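Local coordinates for protein carbon monoxide dehydrogenase (Thermococcus sp. AM4, PDB 6T7J) that probably catalyses the oxidation of carbon monoxide to carbon dioxide at an iron-sulfur cluster that carries nickel when complete, captured here without the nickel, at residues V9-V14 with L23-E28; S15-V20 with F322-L327; P432-L437 with D537-D542; I530-L535 with L546-S551; I374-N377 with E383-K386. All coordinates share one frame; numbering follows the deposited sequence.

Interaction 1: V9-V14 with L23-E28; sequences VPAKGV and LIEKAE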
# COMPACT_ATOMS: atom_id res chain seq x y z
N VAL A 9 -23.73 21.49 -16.57
CA VAL A 9 -24.14 20.10 -16.47
C VAL A 9 -25.61 20.01 -16.87
O VAL A 9 -26.46 20.61 -16.20
CB VAL A 9 -23.93 19.55 -15.05
CG1 VAL A 9 -24.52 18.15 -14.92
CG2 VAL A 9 -22.44 19.54 -14.71
N PRO A 10 -25.95 19.29 -17.95
CA PRO A 10 -27.37 19.07 -18.27
C PRO A 10 -28.09 18.38 -17.12
O PRO A 10 -27.99 17.16 -16.96
CB PRO A 10 -27.32 18.20 -19.53
CG PRO A 10 -25.95 17.59 -19.52
CD PRO A 10 -25.06 18.61 -18.90
N ALA A 11 -28.83 19.16 -16.33
CA ALA A 11 -29.30 18.70 -15.04
C ALA A 11 -30.55 17.82 -15.12
O ALA A 11 -30.78 17.02 -14.21
CB ALA A 11 -29.58 19.89 -14.12
N LYS A 12 -31.36 17.95 -16.17
CA LYS A 12 -32.61 17.21 -16.19
C LYS A 12 -32.40 15.70 -16.36
O LYS A 12 -33.29 14.92 -15.99
CB LYS A 12 -33.53 17.73 -17.30
CG LYS A 12 -34.98 17.88 -16.87
CD LYS A 12 -35.08 18.59 -15.52
CE LYS A 12 -36.45 18.41 -14.89
NZ LYS A 12 -36.49 18.94 -13.50
N GLY A 13 -31.26 15.28 -16.89
CA GLY A 13 -30.97 13.87 -17.03
C GLY A 13 -29.74 13.43 -16.27
O GLY A 13 -29.18 12.37 -16.55
N VAL A 14 -29.31 14.24 -15.30
CA VAL A 14 -28.07 13.96 -14.59
C VAL A 14 -28.26 12.87 -13.54
O VAL A 14 -27.32 12.12 -13.24
CB VAL A 14 -27.51 15.24 -13.96
CG1 VAL A 14 -28.37 15.69 -12.79
CG2 VAL A 14 -26.07 15.03 -13.51
N LEU A 23 -30.44 21.27 -7.29
CA LEU A 23 -29.28 21.74 -6.54
C LEU A 23 -28.06 21.91 -7.43
O LEU A 23 -27.24 22.80 -7.18
CB LEU A 23 -28.98 20.78 -5.39
CG LEU A 23 -29.65 21.12 -4.05
CD1 LEU A 23 -31.08 21.61 -4.23
CD2 LEU A 23 -29.62 19.91 -3.15
N ILE A 24 -27.92 21.09 -8.48
CA ILE A 24 -26.85 21.33 -9.45
C ILE A 24 -27.07 22.68 -10.13
O ILE A 24 -26.12 23.46 -10.33
CB ILE A 24 -26.78 20.18 -10.46
CG1 ILE A 24 -26.37 18.89 -9.76
CG2 ILE A 24 -25.78 20.50 -11.57
CD1 ILE A 24 -26.30 17.69 -10.68
N GLU A 25 -28.32 23.00 -10.47
CA GLU A 25 -28.58 24.29 -11.09
C GLU A 25 -28.36 25.44 -10.12
O GLU A 25 -27.89 26.52 -10.51
CB GLU A 25 -30.00 24.34 -11.64
CG GLU A 25 -30.36 23.14 -12.44
CD GLU A 25 -31.82 23.13 -12.68
OE1 GLU A 25 -32.40 22.05 -12.96
OE2 GLU A 25 -32.39 24.26 -12.69
N LYS A 26 -28.72 25.24 -8.85
CA LYS A 26 -28.44 26.26 -7.84
C LYS A 26 -26.94 26.50 -7.70
O LYS A 26 -26.49 27.65 -7.60
CB LYS A 26 -29.04 25.86 -6.50
CG LYS A 26 -28.84 26.88 -5.39
CD LYS A 26 -29.62 26.50 -4.14
CE LYS A 26 -29.64 27.64 -3.14
NZ LYS A 26 -28.27 28.01 -2.70
N ALA A 27 -26.15 25.43 -7.70
CA ALA A 27 -24.70 25.56 -7.67
C ALA A 27 -24.20 26.34 -8.88
O ALA A 27 -23.30 27.18 -8.76
CB ALA A 27 -24.04 24.19 -7.61
N GLU A 28 -24.77 26.06 -10.06
CA GLU A 28 -24.35 26.77 -11.26
C GLU A 28 -24.65 28.26 -11.15
O GLU A 28 -23.80 29.10 -11.45
CB GLU A 28 -25.04 26.17 -12.49
CG GLU A 28 -24.60 24.76 -12.80
CD GLU A 28 -24.62 24.47 -14.28
OE1 GLU A 28 -25.10 25.33 -15.05
OE2 GLU A 28 -24.14 23.38 -14.67

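Interaction 2: S15-V20 with F322-L327; sequences SATKGV and FLMQEL. With MSK (Broken Fe4S4 cluster), chain F.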
# COMPACT_ATOMS: atom_id res chain seq x y z
N SER A 15 -29.46 12.73 -12.97
CA SER A 15 -29.64 11.87 -11.81
C SER A 15 -31.02 11.22 -11.86
O SER A 15 -31.90 11.62 -12.62
CB SER A 15 -29.47 12.66 -10.51
OG SER A 15 -30.09 12.00 -9.43
N ALA A 16 -31.18 10.21 -11.01
CA ALA A 16 -32.43 9.47 -10.89
C ALA A 16 -33.15 9.71 -9.57
O ALA A 16 -34.22 9.14 -9.36
CB ALA A 16 -32.17 7.97 -11.07
N THR A 17 -32.58 10.52 -8.69
CA THR A 17 -33.22 10.88 -7.43
C THR A 17 -33.68 12.33 -7.48
O THR A 17 -32.94 13.20 -7.94
CB THR A 17 -32.27 10.66 -6.25
OG1 THR A 17 -31.01 11.29 -6.52
CG2 THR A 17 -32.05 9.18 -6.01
N LYS A 18 -34.90 12.57 -7.02
CA LYS A 18 -35.48 13.91 -7.11
C LYS A 18 -34.74 14.88 -6.19
O LYS A 18 -34.45 14.56 -5.04
CB LYS A 18 -36.97 13.85 -6.74
CG LYS A 18 -37.80 12.92 -7.61
CD LYS A 18 -37.87 13.42 -9.04
CE LYS A 18 -38.47 12.37 -9.96
NZ LYS A 18 -37.44 11.68 -10.79
N GLY A 19 -34.43 16.06 -6.72
CA GLY A 19 -33.76 17.10 -5.98
C GLY A 19 -32.33 17.36 -6.41
O GLY A 19 -31.81 18.46 -6.16
N VAL A 20 -31.68 16.39 -7.06
CA VAL A 20 -30.28 16.56 -7.45
C VAL A 20 -30.16 17.62 -8.54
O VAL A 20 -29.26 18.47 -8.51
CB VAL A 20 -29.69 15.21 -7.90
CG1 VAL A 20 -28.31 15.41 -8.51
CG2 VAL A 20 -29.63 14.24 -6.73
N PHE A 322 -23.14 9.41 -1.91
CA PHE A 322 -21.83 9.98 -2.19
C PHE A 322 -21.92 11.30 -2.94
O PHE A 322 -21.67 12.37 -2.36
CB PHE A 322 -21.00 8.97 -2.99
CG PHE A 322 -19.62 9.44 -3.34
CD1 PHE A 322 -18.75 9.87 -2.35
CD2 PHE A 322 -19.20 9.46 -4.65
CE1 PHE A 322 -17.48 10.31 -2.67
CE2 PHE A 322 -17.93 9.89 -4.98
CZ PHE A 322 -17.07 10.32 -3.99
N LEU A 323 -22.32 11.25 -4.21
CA LEU A 323 -22.31 12.42 -5.09
C LEU A 323 -23.25 13.52 -4.62
O LEU A 323 -23.30 14.59 -5.23
CB LEU A 323 -22.69 12.00 -6.51
CG LEU A 323 -21.54 11.36 -7.29
CD1 LEU A 323 -22.01 10.89 -8.65
CD2 LEU A 323 -20.39 12.35 -7.42
N MET A 324 -23.98 13.29 -3.53
CA MET A 324 -24.89 14.30 -3.01
C MET A 324 -24.30 15.11 -1.86
O MET A 324 -24.91 16.11 -1.47
CB MET A 324 -26.20 13.64 -2.55
CG MET A 324 -26.95 12.94 -3.68
SD MET A 324 -28.37 11.99 -3.12
CE MET A 324 -29.53 13.30 -2.74
N GLN A 325 -23.13 14.73 -1.33
CA GLN A 325 -22.58 15.44 -0.18
C GLN A 325 -22.44 16.93 -0.47
O GLN A 325 -22.97 17.77 0.28
CB GLN A 325 -21.24 14.83 0.24
CG GLN A 325 -20.19 14.69 -0.85
CD GLN A 325 -18.96 13.94 -0.38
OE1 GLN A 325 -18.14 14.47 0.37
NE2 GLN A 325 -18.83 12.69 -0.81
N GLU A 326 -21.76 17.28 -1.57
CA GLU A 326 -21.69 18.67 -2.00
C GLU A 326 -23.07 19.31 -2.04
O GLU A 326 -23.29 20.38 -1.46
CB GLU A 326 -21.05 18.75 -3.39
CG GLU A 326 -19.55 18.90 -3.40
CD GLU A 326 -18.98 18.72 -4.79
OE1 GLU A 326 -19.51 17.85 -5.52
OE2 GLU A 326 -18.03 19.44 -5.14
N LEU A 327 -24.02 18.64 -2.69
CA LEU A 327 -25.36 19.20 -2.86
C LEU A 327 -26.00 19.51 -1.51
O LEU A 327 -26.76 20.48 -1.40
CB LEU A 327 -26.23 18.25 -3.67
CG LEU A 327 -25.70 17.92 -5.07
CD1 LEU A 327 -26.49 16.78 -5.69
CD2 LEU A 327 -25.74 19.16 -5.95
S1 MSK F . -19.52 5.56 1.25
S3 MSK F . -17.38 3.52 -0.58
S4 MSK F . -19.00 6.09 -2.16
S5 MSK F . -20.60 3.36 -0.78
FE1 MSK F . -18.93 3.70 2.39
FE2 MSK F . -20.60 5.47 -0.81
FE3 MSK F . -18.83 3.93 -2.22
FE4 MSK F . -17.92 5.67 -0.36

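Interaction 3: P432-L437 with D537-D542; sequences PLINAL and DALGVD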
# COMPACT_ATOMS: atom_id res chain seq x y z
N PRO A 432 -38.17 -21.31 5.82
CA PRO A 432 -39.16 -20.76 4.87
C PRO A 432 -38.55 -20.14 3.62
O PRO A 432 -39.05 -20.39 2.51
CB PRO A 432 -39.91 -19.71 5.71
CG PRO A 432 -39.09 -19.51 6.94
CD PRO A 432 -38.38 -20.79 7.18
N LEU A 433 -37.47 -19.36 3.75
CA LEU A 433 -36.85 -18.79 2.55
C LEU A 433 -36.18 -19.86 1.70
O LEU A 433 -36.17 -19.76 0.47
CB LEU A 433 -35.84 -17.71 2.94
CG LEU A 433 -35.09 -17.09 1.76
CD1 LEU A 433 -35.19 -15.57 1.77
CD2 LEU A 433 -33.64 -17.53 1.75
N ILE A 434 -35.61 -20.89 2.34
CA ILE A 434 -35.04 -22.00 1.57
C ILE A 434 -36.13 -22.71 0.77
O ILE A 434 -35.93 -23.07 -0.39
CB ILE A 434 -34.30 -22.97 2.52
CG1 ILE A 434 -32.98 -22.35 2.97
CG2 ILE A 434 -34.08 -24.31 1.85
CD1 ILE A 434 -32.00 -23.35 3.52
N ASN A 435 -37.30 -22.90 1.38
CA ASN A 435 -38.42 -23.49 0.65
C ASN A 435 -38.87 -22.59 -0.49
O ASN A 435 -39.22 -23.07 -1.57
CB ASN A 435 -39.58 -23.76 1.61
CG ASN A 435 -39.22 -24.75 2.70
OD1 ASN A 435 -39.61 -24.58 3.86
ND2 ASN A 435 -38.48 -25.79 2.34
N ALA A 436 -38.88 -21.27 -0.26
CA ALA A 436 -39.26 -20.34 -1.32
C ALA A 436 -38.26 -20.37 -2.47
O ALA A 436 -38.65 -20.20 -3.63
CB ALA A 436 -39.37 -18.93 -0.76
N LEU A 437 -36.98 -20.58 -2.17
CA LEU A 437 -35.98 -20.70 -3.23
C LEU A 437 -36.13 -22.02 -3.97
O LEU A 437 -35.96 -22.07 -5.19
CB LEU A 437 -34.58 -20.56 -2.65
CG LEU A 437 -34.13 -19.18 -2.16
CD1 LEU A 437 -32.88 -19.30 -1.31
CD2 LEU A 437 -33.90 -18.24 -3.33
N ASP A 537 -24.57 -23.38 3.69
CA ASP A 537 -24.35 -24.41 4.70
C ASP A 537 -25.64 -25.16 5.01
O ASP A 537 -25.62 -26.37 5.24
CB ASP A 537 -23.77 -23.79 5.97
CG ASP A 537 -22.26 -23.91 6.03
OD1 ASP A 537 -21.70 -24.74 5.29
OD2 ASP A 537 -21.63 -23.17 6.82
N ALA A 538 -26.78 -24.46 4.99
CA ALA A 538 -28.04 -25.12 5.29
C ALA A 538 -28.41 -26.13 4.21
O ALA A 538 -29.01 -27.16 4.51
CB ALA A 538 -29.15 -24.08 5.46
N LEU A 539 -28.03 -25.85 2.96
CA LEU A 539 -28.34 -26.72 1.84
C LEU A 539 -27.26 -27.76 1.56
O LEU A 539 -27.39 -28.53 0.61
CB LEU A 539 -28.58 -25.87 0.58
CG LEU A 539 -29.74 -24.86 0.67
CD1 LEU A 539 -29.48 -23.64 -0.20
CD2 LEU A 539 -31.05 -25.51 0.29
N GLY A 540 -26.20 -27.80 2.38
CA GLY A 540 -25.10 -28.73 2.16
C GLY A 540 -24.38 -28.44 0.86
O GLY A 540 -24.07 -29.36 0.09
N VAL A 541 -24.08 -27.16 0.64
CA VAL A 541 -23.78 -26.64 -0.69
C VAL A 541 -22.70 -25.56 -0.53
O VAL A 541 -22.55 -24.99 0.55
CB VAL A 541 -25.09 -26.12 -1.33
CG1 VAL A 541 -24.85 -25.04 -2.35
CG2 VAL A 541 -25.87 -27.27 -1.96
N ASP A 542 -21.92 -25.34 -1.58
CA ASP A 542 -20.98 -24.22 -1.55
C ASP A 542 -21.69 -22.92 -1.93
O ASP A 542 -22.74 -22.92 -2.57
CB ASP A 542 -19.79 -24.48 -2.48
CG ASP A 542 -18.60 -23.58 -2.16
OD1 ASP A 542 -18.57 -23.00 -1.05
OD2 ASP A 542 -17.70 -23.46 -3.02

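Interaction 4: I530-L535 with L546-S551; sequences IALGAL and LPAAGS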
# COMPACT_ATOMS: atom_id res chain seq x y z
N ILE A 530 -22.15 -13.57 5.36
CA ILE A 530 -22.73 -14.47 6.36
C ILE A 530 -23.99 -15.11 5.81
O ILE A 530 -24.15 -16.34 5.85
CB ILE A 530 -22.99 -13.72 7.68
CG1 ILE A 530 -21.67 -13.29 8.31
CG2 ILE A 530 -23.75 -14.61 8.65
CD1 ILE A 530 -20.74 -14.44 8.62
N ALA A 531 -24.89 -14.29 5.25
CA ALA A 531 -26.17 -14.80 4.77
C ALA A 531 -25.97 -15.94 3.78
O ALA A 531 -26.41 -17.08 4.02
CB ALA A 531 -26.97 -13.66 4.12
N LEU A 532 -25.29 -15.66 2.67
CA LEU A 532 -24.93 -16.71 1.72
C LEU A 532 -24.27 -17.88 2.43
O LEU A 532 -24.65 -19.04 2.24
CB LEU A 532 -24.01 -16.14 0.64
CG LEU A 532 -24.56 -14.95 -0.15
CD1 LEU A 532 -23.46 -14.26 -0.94
CD2 LEU A 532 -25.69 -15.41 -1.07
N GLY A 533 -23.29 -17.59 3.30
CA GLY A 533 -22.61 -18.66 4.01
C GLY A 533 -23.57 -19.53 4.79
O GLY A 533 -23.41 -20.76 4.82
N ALA A 534 -24.58 -18.92 5.41
CA ALA A 534 -25.61 -19.71 6.08
C ALA A 534 -26.38 -20.54 5.07
O ALA A 534 -26.50 -21.76 5.22
CB ALA A 534 -26.54 -18.79 6.87
N LEU A 535 -26.87 -19.90 4.01
CA LEU A 535 -27.67 -20.59 3.00
C LEU A 535 -26.93 -21.80 2.46
O LEU A 535 -27.40 -22.94 2.55
CB LEU A 535 -28.04 -19.63 1.87
CG LEU A 535 -29.27 -18.76 2.06
CD1 LEU A 535 -29.81 -18.33 0.71
CD2 LEU A 535 -30.34 -19.48 2.86
N LEU A 546 -25.10 -21.48 -5.04
CA LEU A 546 -26.35 -20.80 -4.74
C LEU A 546 -26.85 -20.04 -5.96
O LEU A 546 -26.06 -19.52 -6.75
CB LEU A 546 -26.17 -19.83 -3.57
CG LEU A 546 -25.78 -20.39 -2.20
CD1 LEU A 546 -25.62 -19.26 -1.20
CD2 LEU A 546 -26.80 -21.41 -1.71
N PRO A 547 -28.17 -19.96 -6.15
CA PRO A 547 -28.73 -19.06 -7.17
C PRO A 547 -28.68 -17.61 -6.68
O PRO A 547 -29.63 -17.04 -6.15
CB PRO A 547 -30.16 -19.57 -7.33
CG PRO A 547 -30.50 -20.16 -6.00
CD PRO A 547 -29.22 -20.73 -5.45
N ALA A 548 -27.51 -16.99 -6.86
CA ALA A 548 -27.27 -15.67 -6.30
C ALA A 548 -26.26 -14.93 -7.15
O ALA A 548 -25.54 -15.52 -7.97
CB ALA A 548 -26.78 -15.76 -4.85
N ALA A 549 -26.21 -13.61 -6.94
CA ALA A 549 -25.26 -12.75 -7.63
C ALA A 549 -25.01 -11.52 -6.78
O ALA A 549 -25.73 -11.24 -5.82
CB ALA A 549 -25.77 -12.36 -9.03
N GLY A 550 -23.96 -10.78 -7.14
CA GLY A 550 -23.70 -9.49 -6.54
C GLY A 550 -23.47 -8.46 -7.63
O GLY A 550 -23.20 -8.79 -8.78
N SER A 551 -23.57 -7.19 -7.25
CA SER A 551 -23.40 -6.14 -8.24
C SER A 551 -22.95 -4.84 -7.58
O SER A 551 -23.41 -4.49 -6.50
CB SER A 551 -24.70 -5.90 -9.02
OG SER A 551 -24.81 -4.53 -9.38

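Interaction 5: I374-N377 with E383-K386; sequences IEFN and EIAK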
# COMPACT_ATOMS: atom_id res chain seq x y z
N ILE A 374 -11.66 19.25 15.19
CA ILE A 374 -11.95 18.99 16.59
C ILE A 374 -11.77 17.49 16.78
O ILE A 374 -12.68 16.70 16.53
CB ILE A 374 -13.35 19.46 17.00
CG1 ILE A 374 -13.44 20.98 16.87
CG2 ILE A 374 -13.66 19.04 18.43
CD1 ILE A 374 -14.81 21.47 16.49
N GLU A 375 -10.58 17.09 17.21
CA GLU A 375 -10.20 15.68 17.20
C GLU A 375 -11.02 14.89 18.21
O GLU A 375 -11.13 15.27 19.38
CB GLU A 375 -8.71 15.53 17.49
CG GLU A 375 -8.13 14.18 17.10
CD GLU A 375 -6.73 14.28 16.54
OE1 GLU A 375 -6.52 15.05 15.58
OE2 GLU A 375 -5.83 13.59 17.05
N PHE A 376 -11.58 13.78 17.75
CA PHE A 376 -12.41 12.92 18.58
C PHE A 376 -11.57 11.82 19.21
O PHE A 376 -10.68 11.25 18.57
CB PHE A 376 -13.54 12.31 17.75
CG PHE A 376 -14.61 11.64 18.56
CD1 PHE A 376 -15.63 12.38 19.13
CD2 PHE A 376 -14.60 10.27 18.74
CE1 PHE A 376 -16.62 11.76 19.87
CE2 PHE A 376 -15.59 9.64 19.47
CZ PHE A 376 -16.60 10.39 20.04
N ASN A 377 -11.85 11.53 20.48
CA ASN A 377 -11.23 10.42 21.19
C ASN A 377 -12.27 9.76 22.08
O ASN A 377 -13.22 10.42 22.53
CB ASN A 377 -10.01 10.87 22.01
CG ASN A 377 -10.40 11.69 23.22
OD1 ASN A 377 -11.33 12.50 23.16
ND2 ASN A 377 -9.69 11.49 24.32
N GLU A 383 -18.02 14.74 25.83
CA GLU A 383 -17.65 16.15 25.89
C GLU A 383 -17.36 16.72 24.51
O GLU A 383 -17.81 17.82 24.17
CB GLU A 383 -16.44 16.33 26.82
CG GLU A 383 -16.77 16.21 28.30
CD GLU A 383 -16.52 14.82 28.85
OE1 GLU A 383 -16.06 14.72 30.01
OE2 GLU A 383 -16.77 13.83 28.13
N ILE A 384 -16.61 15.97 23.69
CA ILE A 384 -16.32 16.42 22.33
C ILE A 384 -17.60 16.51 21.51
O ILE A 384 -17.79 17.45 20.73
CB ILE A 384 -15.29 15.49 21.67
CG1 ILE A 384 -14.09 15.25 22.60
CG2 ILE A 384 -14.82 16.06 20.34
CD1 ILE A 384 -13.11 16.40 22.64
N ALA A 385 -18.49 15.53 21.67
CA ALA A 385 -19.76 15.56 20.93
C ALA A 385 -20.60 16.77 21.33
O ALA A 385 -21.20 17.43 20.48
CB ALA A 385 -20.52 14.26 21.15
N LYS A 386 -20.67 17.06 22.64
CA LYS A 386 -21.37 18.24 23.11
C LYS A 386 -20.79 19.51 22.50
O LYS A 386 -21.52 20.38 22.01
CB LYS A 386 -21.31 18.32 24.64
CG LYS A 386 -22.35 17.50 25.37
CD LYS A 386 -22.34 17.85 26.85
CE LYS A 386 -23.33 17.02 27.64
NZ LYS A 386 -23.57 17.61 28.99

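Interaction 1: V9-V14 with L23-E28
A surface contact at the N terminus, held by one strong polar bond and a small apolar patch, joins Val-9, Ala-11 and Val-14 to Ile-24, Glu-25 and Glu-28. The polar part lies at Val-9: its backbone N gives its hydrogen to Glu-28 OE2 at 2.7 Å. That bond is nearly straight, at 169°, and the N-H meets OE2 close to the line of its C-O bond. The glutamate chain is bent at chi2 to bring the carboxylate round, and the same OE2 is also hydrogen-bonded to His-37 NE2. With alanine in place of Glu-28, Val-9 N and His-37 would both probably be left without this shared partner, and the start of the loop would be freer to move. In fold terms, the loop doubles back on helix 20-30, the first helix of the chain, which begins only a few residues after it. Ile-24 makes the apolar half, its two branches parting toward two valines. The ethyl end reaches Val-14 tip to tip, CD1 lying 3.6 Å from Val-14 CG1, while CG2 faces Val-9 CB at 4.1 Å. Trp-36 of helix 35-42 packs against Val-9, Val-14 and Ile-24 alike. Toward the solvent, the extended chain of Glu-25 runs past Ala-11, whose CB sits 3.7 Å from Glu-25 OE1 and as near to CG.

Interaction 2: S15-V20 with F322-L327
Thr-17 and Val-20 are the points where the loop 15-20 meets Met-324 and Leu-327, well inside the protein. First along the loop comes Ser-15, whose OG shapes what follows. It accepts from Thr-17 N at 3.0 Å in an ST turn, and the bond is almost straight at 169°. Thr-17 OG1 also donates to Ser-15 OG at 3.1 Å, and His-458 ND1 is a further hydrogen-bond partner of that oxygen. Thr-17 itself approaches the other segment loosely, OG1 standing 4.4 Å from Met-324 SD. A type II turn then runs from Thr-17 to Val-20, with Asn-253 hydrogen-bonded to Lys-18 O. Gly-19 takes the positive phi of 110° in this turn and serves as N-cap of helix 20-30. Val-20 carries the real packing. Its CG1 comes within 3.6 Å of Leu-327 CD1, the two side chains crossing at about a right angle, and its CG2 meets the methyl CE of Met-324, whose chain bends at chi3. Two residues before Met-324, Phe-322 lies against the broken Fe4S4 cluster, CB 3.6 Å from S4, with Met-60 of the second subunit packed on it. Phe-322 O accepts from Gln-325 backbone N at 3.0 Å and, from the opposite face of the carbonyl plane, from Gln-325 NE2. These hydrogen bonds lie within each segment or run to other residues, whereas Val-20 meets Met-324 and Leu-327 through methyl groups, so the join depends on fit of shape rather than on polarity.

Interaction 3: P432-L437 with D537-D542
Ile-434 on helix 431-439 packs on Ala-538 and Leu-539 at the C-terminal end of helix 525-538, where a Schellman motif closes that helix. Gly-540 has the positive phi of the motif, 64°, and its N reaches back to Asp-537 O at 3.2 Å. Leu-539 is the last residue before that glycine, and its CB points toward the isoleucine. Ile-434 uses both branches. Its CD1 presses against Ala-538 CB at 3.5 Å and also touches Leu-539 CG. The other branch, CG2, meets Leu-539 CD2 at 3.6 Å, the two side chains lying alongside and running in opposite senses. With chi1 at -74°, CG1 stands opposite the carbonyl carbon and CG2 opposite the backbone N, which spreads the two methyls over neighbouring residues of the partner. The contact is wholly apolar and lies partly buried, Ala-538 on its open side and Ile-434 turned inward onto Leu-535. Helix 431-439 comes just before strand 444-448, and helix 525-538 leads from strand 516-518 to strand 548-552. Packing neighbouring helices beside a parallel sheet of strand order 3-2-1-4-5-6 is typical of a Rossmann-like domain.

Interaction 4: I530-L535 with L546-S551
Leu-546 plugs into Leu-532 and Leu-535 on the helix of a beta-alpha-beta crossover: helix 525-538 carries the chain from strand 516-518 to strand 548-552 in a Rossmann-like parallel sheet, and Leu-546 stands just before that second strand. The tight part gathers round a single methyl. Leu-546 CD1 sits 3.6 Å from the backbone O of Leu-532, 3.9 Å from Leu-532 CD2 and 3.9 Å from Leu-535 CB, so it is wedged between two side chains one helical turn apart. Its chi1 of -63° sets CG opposite the carbonyl carbon and sends both methyls at the helix, with the Leu-546 side chain set aslant to that of Leu-532. Leu-539, just beyond the helix, lies against Leu-546 as well. An alanine in place of Leu-546 would probably open a gap between Leu-532 and Leu-535 and leave the start of the strand less firmly seated on the helix. Farther along the strand the contact thins to one small touch at Ala-548. The helix has a more open side too: Ala-531 and Ala-534 are partly exposed, and Ala-534, with its CB directed away from the strand, packs on Leu-430. Inward, Leu-535 reaches Ile-445 of the neighbouring strand 444-448. At the thin end, it is Leu-532 CD2 that meets Ala-548 CB, at 3.9 Å.

Interaction 5: I374-N377 with E383-K386
Glu-375 OE1 is hydrogen-bonded to His-373 NE2, and with its CB pointing away from the helix, Glu-375 meets Ile-384 through its backbone O. This oxygen lies 3.9 Å from Ile-384 CG2 and about as far from CD1, a plain van der Waals touch. Everything else in the contact also turns on Ile-384, which all four residues of 374-377 touch. Ile-374 comes alongside in the opposite sense, its CG2 3.7 Å from the CG2 of Ile-384. Phe-376 follows: with CG opposite the backbone N (chi1 -168°) the ring is carried to the isoleucine, and CD1 settles 4.0 Å from both CB and CG2 of Ile-384. The approach to the ring is oblique. Last comes Asn-377, whose side chain stands between its backbone N and carbonyl carbon (chi1 71°) and crosses the isoleucine at about a right angle, OD1 3.9 Å from Ile-384 CG1. Glu-375 and Asn-377 lie on the solvent side. Inward, Phe-376 continues onto Leu-273 of helix 271-281, a helix that also takes the side chain of Ala-385. The backbones of Ile-374 and Phe-376 are hydrogen-bonded to Thr-361 and Thr-362, so the segment carries on beside the neighbouring strand 358-361 after strand 372-373 has ended. A last strand of a parallel sheet, leaving by a short loop and turning into a helix that packs back on it, is the beta-alpha unit of a Rossmann-like domain.

From the N terminus, interaction 1 closes a short loop back onto helix 20-30. Interaction 2 crosses it, since 15-20 lies between the two segments of interaction 1 yet reaches some 300 residues ahead to helix 325-330; the two touch where Leu-23 meets Leu-327. Interaction 2 ties this N-terminal stretch to the region of the first parallel sheet. Interaction 5 is a local closure there, at the outer strand 372-373. Beside the second parallel sheet, interaction 3 spans about 100 residues, from helix 431-439 to the end of helix 525-538, while interaction 4 closes the connection of about ten residues from that helix to strand 548-552; they cross and meet through Leu-535 against Ile-434 and Leu-437.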